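Local coordinates for protein sifA (Salmonella typhimurium, PDB 3CXB) that acts as a secreted effector that binds host PLEKHM2 and is required for endosomal tubulation and the formation of Salmonella-induced filaments in epithelial cells, at residues 197-201 with 255-261; 66-70 with 156-160. All blocks are in the same frame, centred on the assembly; numbering follows the deposited sequence.

Contact 1. Residues 197-201 with 255-261; sequences WKAQE and HIPIEKM
The six-membered ring of Trp-197 and the ring of His-255 lie nearly parallel, with planes at 24°. The offset is large, and little of one ring covers the other; their centroids are 4.8 Å apart. Gln-200 adds a CH-pi contact. Its CG stands over one face of the imidazole, 3.9 Å from the ring centroid. This follows from CG lying anti to the backbone N (chi1 -177°). The bend at chi2 then carries the amide away to Thr-204, where NE2 is hydrogen-bonded.

Apolar packing continues at the far end of the indole. Ile-258 CG1 meets Trp-197 CH2 at the ring edge, 3.6 Å away. Met-261 SD makes an oblique Met-aromatic contact, 4.7 Å from the centroid of the six-membered ring.

The polar part is slight. Ile-258 N gives a weak hydrogen bond to Glu-201 OE1, at 3.4 Å. The same oxygen lies in the plane of the His-255 ring, at its edge. The carboxylate thus faces the start of helix 258-267. Pro-257 is the N-cap of this helix. The helix end may favour the charged form of Glu-201.

Helix 197-220 is joined here to the start of helix 258-267. Ile-258 also packs on helix 283-303, and Met-261 on helix 180-187.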
ATOM      1  N   TRP A 197     -16.870   0.039  -9.793  1.00 83.90           N
ATOM      2  CA  TRP A 197     -15.569   0.297 -10.403  1.00 81.49           C
ATOM      3  C   TRP A 197     -14.448  -0.511  -9.727  1.00 79.75           C
ATOM      4  O   TRP A 197     -13.453  -0.867 -10.363  1.00 77.63           O
ATOM      5  CB  TRP A 197     -15.261   1.805 -10.346  1.00 80.47           C
ATOM      6  CG  TRP A 197     -14.096   2.138  -9.496  1.00 81.31           C
ATOM      7  CD1 TRP A 197     -13.976   1.934  -8.148  1.00 82.27           C
ATOM      8  CD2 TRP A 197     -12.842   2.661  -9.933  1.00 81.48           C
ATOM      9  NE1 TRP A 197     -12.719   2.288  -7.721  1.00 81.02           N
ATOM     10  CE2 TRP A 197     -12.003   2.740  -8.796  1.00 81.08           C
ATOM     11  CE3 TRP A 197     -12.345   3.069 -11.174  1.00 80.69           C
ATOM     12  CZ2 TRP A 197     -10.690   3.209  -8.865  1.00 80.10           C
ATOM     13  CZ3 TRP A 197     -11.037   3.538 -11.243  1.00 81.00           C
ATOM     14  CH2 TRP A 197     -10.225   3.602 -10.091  1.00 79.90           C
ATOM     15  N   LYS A 198     -14.621  -0.792  -8.438  1.00 77.88           N
ATOM     16  CA  LYS A 198     -13.638  -1.548  -7.671  1.00 77.25           C
ATOM     17  C   LYS A 198     -13.451  -2.947  -8.226  1.00 77.48           C
ATOM     18  O   LYS A 198     -12.354  -3.495  -8.192  1.00 77.49           O
ATOM     19  CB  LYS A 198     -14.062  -1.650  -6.208  1.00 75.35           C
ATOM     20  CG  LYS A 198     -14.037  -0.337  -5.460  1.00 73.80           C
ATOM     21  CD  LYS A 198     -14.314  -0.586  -3.999  1.00 73.56           C
ATOM     22  CE  LYS A 198     -14.417   0.699  -3.219  1.00 74.73           C
ATOM     23  NZ  LYS A 198     -14.775   0.423  -1.793  1.00 76.55           N
ATOM     24  N   ALA A 199     -14.531  -3.529  -8.727  1.00 79.28           N
ATOM     25  CA  ALA A 199     -14.467  -4.869  -9.280  1.00 79.16           C
ATOM     26  C   ALA A 199     -13.727  -4.834 -10.609  1.00 79.98           C
ATOM     27  O   ALA A 199     -13.044  -5.789 -10.982  1.00 83.50           O
ATOM     28  CB  ALA A 199     -15.874  -5.415  -9.467  1.00 77.89           C
ATOM     29  N   GLN A 200     -13.853  -3.715 -11.308  1.00 84.22           N
ATOM     30  CA  GLN A 200     -13.207  -3.547 -12.600  1.00 89.98           C
ATOM     31  C   GLN A 200     -11.715  -3.324 -12.416  1.00 85.21           C
ATOM     32  O   GLN A 200     -10.896  -4.136 -12.848  1.00 82.91           O
ATOM     33  CB  GLN A 200     -13.819  -2.350 -13.339  1.00104.41           C
ATOM     34  CG  GLN A 200     -13.262  -2.125 -14.741  1.00125.10           C
ATOM     35  CD  GLN A 200     -13.486  -3.316 -15.670  1.00137.46           C
ATOM     36  OE1 GLN A 200     -14.621  -3.742 -15.893  1.00147.17           O
ATOM     37  NE2 GLN A 200     -12.400  -3.857 -16.215  1.00147.05           N
ATOM     38  N   GLU A 201     -11.381  -2.213 -11.765  1.00 77.32           N
ATOM     39  CA  GLU A 201      -9.998  -1.822 -11.503  1.00 69.33           C
ATOM     40  C   GLU A 201      -9.218  -2.980 -10.896  1.00 63.41           C
ATOM     41  O   GLU A 201      -8.094  -3.261 -11.295  1.00 60.85           O
ATOM     42  CB  GLU A 201      -9.989  -0.612 -10.562  1.00 67.05           C
ATOM     43  CG  GLU A 201      -8.641   0.055 -10.355  1.00 68.46           C
ATOM     44  CD  GLU A 201      -8.036   0.585 -11.637  1.00 69.77           C
ATOM     45  OE1 GLU A 201      -8.775   1.227 -12.413  1.00 71.04           O
ATOM     46  OE2 GLU A 201      -6.822   0.366 -11.865  1.00 70.26           O
ATOM     47  N   HIS A 255     -14.743   4.565 -17.772  1.00101.08           N
ATOM     48  CA  HIS A 255     -14.115   4.140 -16.517  1.00 95.91           C
ATOM     49  C   HIS A 255     -12.664   4.606 -16.526  1.00 95.64           C
ATOM     50  O   HIS A 255     -11.835   4.045 -17.243  1.00 94.91           O
ATOM     51  CB  HIS A 255     -14.166   2.612 -16.381  1.00 92.91           C
ATOM     52  CG  HIS A 255     -13.367   2.073 -15.232  1.00 86.26           C
ATOM     53  ND1 HIS A 255     -11.989   2.076 -15.217  1.00 82.79           N
ATOM     54  CD2 HIS A 255     -13.753   1.501 -14.068  1.00 83.58           C
ATOM     55  CE1 HIS A 255     -11.559   1.526 -14.095  1.00 80.31           C
ATOM     56  NE2 HIS A 255     -12.610   1.167 -13.380  1.00 81.68           N
ATOM     57  N   ILE A 256     -12.368   5.633 -15.732  1.00 93.59           N
ATOM     58  CA  ILE A 256     -11.016   6.183 -15.656  1.00 91.07           C
ATOM     59  C   ILE A 256     -10.168   5.431 -14.626  1.00 85.25           C
ATOM     60  O   ILE A 256     -10.345   5.609 -13.423  1.00 83.20           O
ATOM     61  CB  ILE A 256     -11.054   7.688 -15.273  1.00100.26           C
ATOM     62  CG1 ILE A 256     -11.958   8.455 -16.253  1.00103.80           C
ATOM     63  CG2 ILE A 256      -9.634   8.268 -15.266  1.00 98.54           C
ATOM     64  CD1 ILE A 256     -12.113   9.943 -15.936  1.00113.75           C
ATOM     65  N   PRO A 257      -9.231   4.584 -15.088  1.00 80.06           N
ATOM     66  CA  PRO A 257      -8.375   3.818 -14.183  1.00 75.05           C
ATOM     67  C   PRO A 257      -7.462   4.680 -13.312  1.00 71.70           C
ATOM     68  O   PRO A 257      -7.302   5.880 -13.556  1.00 67.78           O
ATOM     69  CB  PRO A 257      -7.601   2.910 -15.135  1.00 75.29           C
ATOM     70  CG  PRO A 257      -7.510   3.716 -16.359  1.00 78.57           C
ATOM     71  CD  PRO A 257      -8.893   4.284 -16.487  1.00 78.26           C
ATOM     72  N   ILE A 258      -6.880   4.057 -12.286  1.00 67.60           N
ATOM     73  CA  ILE A 258      -5.978   4.748 -11.372  1.00 65.42           C
ATOM     74  C   ILE A 258      -4.775   5.374 -12.086  1.00 65.22           C
ATOM     75  O   ILE A 258      -4.368   6.480 -11.747  1.00 63.91           O
ATOM     76  CB  ILE A 258      -5.477   3.803 -10.256  1.00 59.86           C
ATOM     77  CG1 ILE A 258      -6.665   3.307  -9.435  1.00 57.98           C
ATOM     78  CG2 ILE A 258      -4.490   4.527  -9.363  1.00 59.40           C
ATOM     79  CD1 ILE A 258      -6.287   2.483  -8.246  1.00 55.49           C
ATOM     80  N   GLU A 259      -4.209   4.690 -13.074  1.00 68.07           N
ATOM     81  CA  GLU A 259      -3.070   5.258 -13.779  1.00 73.39           C
ATOM     82  C   GLU A 259      -3.452   6.556 -14.463  1.00 73.26           C
ATOM     83  O   GLU A 259      -2.829   7.592 -14.238  1.00 72.28           O
ATOM     84  CB  GLU A 259      -2.531   4.282 -14.817  1.00 77.64           C
ATOM     85  CG  GLU A 259      -1.954   3.020 -14.217  1.00 87.58           C
ATOM     86  CD  GLU A 259      -1.279   2.144 -15.251  1.00 91.45           C
ATOM     87  OE1 GLU A 259      -0.806   1.043 -14.878  1.00 91.78           O
ATOM     88  OE2 GLU A 259      -1.224   2.563 -16.433  1.00 92.85           O
ATOM     89  N   LYS A 260      -4.480   6.492 -15.301  1.00 74.89           N
ATOM     90  CA  LYS A 260      -4.942   7.671 -16.022  1.00 75.58           C
ATOM     91  C   LYS A 260      -5.364   8.693 -14.969  1.00 72.38           C
ATOM     92  O   LYS A 260      -5.176   9.902 -15.122  1.00 69.73           O
ATOM     93  CB  LYS A 260      -6.119   7.289 -16.927  1.00 81.92           C
ATOM     94  CG  LYS A 260      -6.436   8.282 -18.043  1.00 91.09           C
ATOM     95  CD  LYS A 260      -7.147   9.520 -17.522  1.00101.25           C
ATOM     96  CE  LYS A 260      -7.574  10.425 -18.661  1.00108.50           C
ATOM     97  NZ  LYS A 260      -8.321  11.601 -18.153  1.00115.41           N
ATOM     98  N   MET A 261      -5.913   8.173 -13.882  1.00 69.36           N
ATOM     99  CA  MET A 261      -6.363   8.989 -12.777  1.00 68.89           C
ATOM    100  C   MET A 261      -5.223   9.837 -12.230  1.00 73.26           C
ATOM    101  O   MET A 261      -5.377  11.041 -12.023  1.00 74.76           O
ATOM    102  CB  MET A 261      -6.899   8.078 -11.680  1.00 66.34           C
ATOM    103  CG  MET A 261      -8.279   8.425 -11.210  1.00 61.01           C
ATOM    104  SD  MET A 261      -9.024   7.065 -10.308  1.00 54.82           S
ATOM    105  CE  MET A 261      -8.801   7.654  -8.599  1.00 52.92           C
TER

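Contact 2. Residues 66-70 with 156-160; sequences TEIFF and VDYPL
Phe-70 lays its ring against the backbone of Asp-157 and Tyr-158, with Asp-157 O and Tyr-158 CA over one face. Phe-69 CD2 covers the opposite face, over the ring centre. The Phe-70 CD2 corner meets Tyr-158 CD1 at 3.3 Å. These two rings meet obliquely, with planes at 45° and centroids 4.9 Å apart. Pro-159 CD reaches Phe-70 CE2 at 3.5 Å, and the same CD also lies over one face of the Tyr-158 ring.

The phenol runs on to the helix. Tyr-158 CG is anti to the backbone N (chi1 -158°), and this carries the OH to Thr-66. Tyr-158 OH donates a hydrogen bond to Thr-66 OG1, though its length is uncertain. Glu-67 CG lies 3.4 Å from Tyr-158 OH. The Glu-67 carboxylate turns elsewhere, to Arg-64 and His-300.

Asp-157 OD1 comes within 3.6 Å of Phe-70 CE1, but its strongest partner is Lys-73, in a salt bridge.

Helix 62-75 thus packs on the hairpin of strands 145-153 and 158-167, where, opposite Ser-153, Asp-157 and Tyr-158 form a G1 beta bulge. Asp-157 has the positive phi (52°) that this bulge takes at its first position.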
ATOM      1  N   THR A  66       1.390  -0.034   8.988  1.00 24.77           N
ATOM      2  CA  THR A  66       0.068   0.565   8.797  1.00 29.06           C
ATOM      3  C   THR A  66      -1.022  -0.475   8.584  1.00 30.39           C
ATOM      4  O   THR A  66      -2.133  -0.315   9.116  1.00 29.66           O
ATOM      5  CB  THR A  66       0.027   1.547   7.616  1.00 33.20           C
ATOM      6  OG1 THR A  66       0.106   0.812   6.387  1.00 43.17           O
ATOM      7  CG2 THR A  66       1.202   2.527   7.688  1.00 31.82           C
ATOM      8  N   GLU A  67      -0.723  -1.544   7.843  1.00 26.08           N
ATOM      9  CA  GLU A  67      -1.752  -2.553   7.615  1.00 25.52           C
ATOM     10  C   GLU A  67      -2.243  -3.122   8.924  1.00 26.95           C
ATOM     11  O   GLU A  67      -3.451  -3.170   9.188  1.00 27.14           O
ATOM     12  CB  GLU A  67      -1.240  -3.729   6.773  1.00 27.89           C
ATOM     13  CG  GLU A  67      -0.944  -3.453   5.317  1.00 30.49           C
ATOM     14  CD  GLU A  67      -0.333  -4.654   4.633  1.00 30.80           C
ATOM     15  OE1 GLU A  67      -0.101  -4.583   3.403  1.00 30.50           O
ATOM     16  OE2 GLU A  67      -0.080  -5.668   5.331  1.00 33.02           O
ATOM     17  N   ILE A  68      -1.297  -3.560   9.743  1.00 28.04           N
ATOM     18  CA  ILE A  68      -1.632  -4.203  10.999  1.00 29.52           C
ATOM     19  C   ILE A  68      -2.518  -3.339  11.838  1.00 31.42           C
ATOM     20  O   ILE A  68      -3.402  -3.828  12.560  1.00 32.44           O
ATOM     21  CB  ILE A  68      -0.377  -4.572  11.796  1.00 31.52           C
ATOM     22  CG1 ILE A  68       0.516  -5.492  10.947  1.00 35.67           C
ATOM     23  CG2 ILE A  68      -0.779  -5.302  13.067  1.00 27.30           C
ATOM     24  CD1 ILE A  68       1.900  -5.776  11.560  1.00 37.63           C
ATOM     25  N   PHE A  69      -2.284  -2.040  11.732  1.00 32.61           N
ATOM     26  CA  PHE A  69      -3.070  -1.089  12.485  1.00 33.33           C
ATOM     27  C   PHE A  69      -4.548  -1.266  12.107  1.00 31.35           C
ATOM     28  O   PHE A  69      -5.403  -1.447  12.974  1.00 27.61           O
ATOM     29  CB  PHE A  69      -2.612   0.332  12.164  1.00 34.63           C
ATOM     30  CG  PHE A  69      -3.368   1.380  12.910  1.00 35.51           C
ATOM     31  CD1 PHE A  69      -3.113   1.610  14.259  1.00 34.54           C
ATOM     32  CD2 PHE A  69      -4.342   2.139  12.262  1.00 36.38           C
ATOM     33  CE1 PHE A  69      -3.805   2.583  14.964  1.00 33.77           C
ATOM     34  CE2 PHE A  69      -5.044   3.115  12.959  1.00 38.53           C
ATOM     35  CZ  PHE A  69      -4.769   3.338  14.324  1.00 35.28           C
ATOM     36  N   PHE A  70      -4.838  -1.242  10.807  1.00 32.33           N
ATOM     37  CA  PHE A  70      -6.216  -1.377  10.346  1.00 34.14           C
ATOM     38  C   PHE A  70      -6.796  -2.778  10.479  1.00 33.79           C
ATOM     39  O   PHE A  70      -8.007  -2.954  10.551  1.00 32.44           O
ATOM     40  CB  PHE A  70      -6.331  -0.839   8.920  1.00 33.28           C
ATOM     41  CG  PHE A  70      -6.193   0.656   8.857  1.00 36.54           C
ATOM     42  CD1 PHE A  70      -7.247   1.481   9.226  1.00 36.19           C
ATOM     43  CD2 PHE A  70      -4.987   1.245   8.522  1.00 37.31           C
ATOM     44  CE1 PHE A  70      -7.084   2.862   9.295  1.00 36.57           C
ATOM     45  CE2 PHE A  70      -4.821   2.644   8.591  1.00 37.31           C
ATOM     46  CZ  PHE A  70      -5.870   3.445   8.966  1.00 35.48           C
ATOM     47  N   VAL A 156     -11.439   5.161   1.708  1.00 52.64           N
ATOM     48  CA  VAL A 156     -10.764   3.877   1.601  1.00 49.14           C
ATOM     49  C   VAL A 156     -10.454   3.349   3.010  1.00 46.63           C
ATOM     50  O   VAL A 156     -10.036   2.198   3.176  1.00 44.49           O
ATOM     51  CB  VAL A 156      -9.447   4.020   0.852  1.00 47.30           C
ATOM     52  CG1 VAL A 156      -9.699   4.236  -0.609  1.00 45.07           C
ATOM     53  CG2 VAL A 156      -8.667   5.182   1.427  1.00 50.01           C
ATOM     54  N   ASP A 157     -10.695   4.198   4.013  1.00 44.07           N
ATOM     55  CA  ASP A 157     -10.419   3.899   5.422  1.00 41.21           C
ATOM     56  C   ASP A 157      -8.976   3.423   5.536  1.00 42.07           C
ATOM     57  O   ASP A 157      -8.679   2.337   6.030  1.00 42.35           O
ATOM     58  CB  ASP A 157     -11.369   2.848   5.953  1.00 38.32           C
ATOM     59  CG  ASP A 157     -11.158   2.580   7.411  1.00 39.70           C
ATOM     60  OD1 ASP A 157     -10.434   3.361   8.068  1.00 41.49           O
ATOM     61  OD2 ASP A 157     -11.718   1.591   7.909  1.00 39.19           O
ATOM     62  N   TYR A 158      -8.075   4.274   5.071  1.00 40.93           N
ATOM     63  CA  TYR A 158      -6.666   3.964   5.070  1.00 40.50           C
ATOM     64  C   TYR A 158      -5.955   5.215   4.601  1.00 41.72           C
ATOM     65  O   TYR A 158      -6.554   6.040   3.907  1.00 44.22           O
ATOM     66  CB  TYR A 158      -6.399   2.867   4.053  1.00 37.03           C
ATOM     67  CG  TYR A 158      -5.129   2.100   4.301  1.00 36.23           C
ATOM     68  CD1 TYR A 158      -5.094   1.066   5.239  1.00 34.13           C
ATOM     69  CD2 TYR A 158      -3.975   2.371   3.572  1.00 35.93           C
ATOM     70  CE1 TYR A 158      -3.946   0.311   5.440  1.00 34.17           C
ATOM     71  CE2 TYR A 158      -2.817   1.620   3.760  1.00 34.44           C
ATOM     72  CZ  TYR A 158      -2.808   0.586   4.699  1.00 34.55           C
ATOM     73  OH  TYR A 158      -1.678  -0.193   4.883  1.00 31.48           O
ATOM     74  N   PRO A 159      -4.677   5.395   4.967  1.00 40.93           N
ATOM     75  CA  PRO A 159      -4.032   6.613   4.472  1.00 42.21           C
ATOM     76  C   PRO A 159      -3.688   6.425   3.002  1.00 44.89           C
ATOM     77  O   PRO A 159      -3.362   5.318   2.565  1.00 42.96           O
ATOM     78  CB  PRO A 159      -2.806   6.742   5.369  1.00 40.99           C
ATOM     79  CG  PRO A 159      -2.521   5.347   5.769  1.00 41.53           C
ATOM     80  CD  PRO A 159      -3.868   4.758   6.015  1.00 40.96           C
ATOM     81  N   LEU A 160      -3.793   7.495   2.225  1.00 48.13           N
ATOM     82  CA  LEU A 160      -3.486   7.395   0.805  1.00 52.78           C
ATOM     83  C   LEU A 160      -2.557   8.529   0.400  1.00 51.59           C
ATOM     84  O   LEU A 160      -2.535   9.596   1.035  1.00 49.68           O
ATOM     85  CB  LEU A 160      -4.782   7.423  -0.034  1.00 64.43           C
ATOM     86  CG  LEU A 160      -5.502   8.743  -0.380  1.00 71.26           C
ATOM     87  CD1 LEU A 160      -5.543   9.667   0.847  1.00 79.50           C
ATOM     88  CD2 LEU A 160      -4.784   9.458  -1.515  1.00 76.60           C
TER

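Overall arrangement
Contacts 1 and 2 do not touch. Their centres are 20 Å apart, and their nearest atoms are about 6 Å apart. Both segments of contact 2 precede those of contact 1 in the chain. Contact 2 is the more central: its centre lies about 8 Å from that of the chain, against about 16 Å for contact 1. It joins a helix to a strand, whereas contact 1 joins two helices. Helix 283-303 links them: Ser-295 and Val-298 touch Ile-258 of contact 1, and His-300 and Ala-301 meet Tyr-158 of contact 2. Both lie within the broad region that interacts with host PLEKHM2, which covers nearly the whole chain.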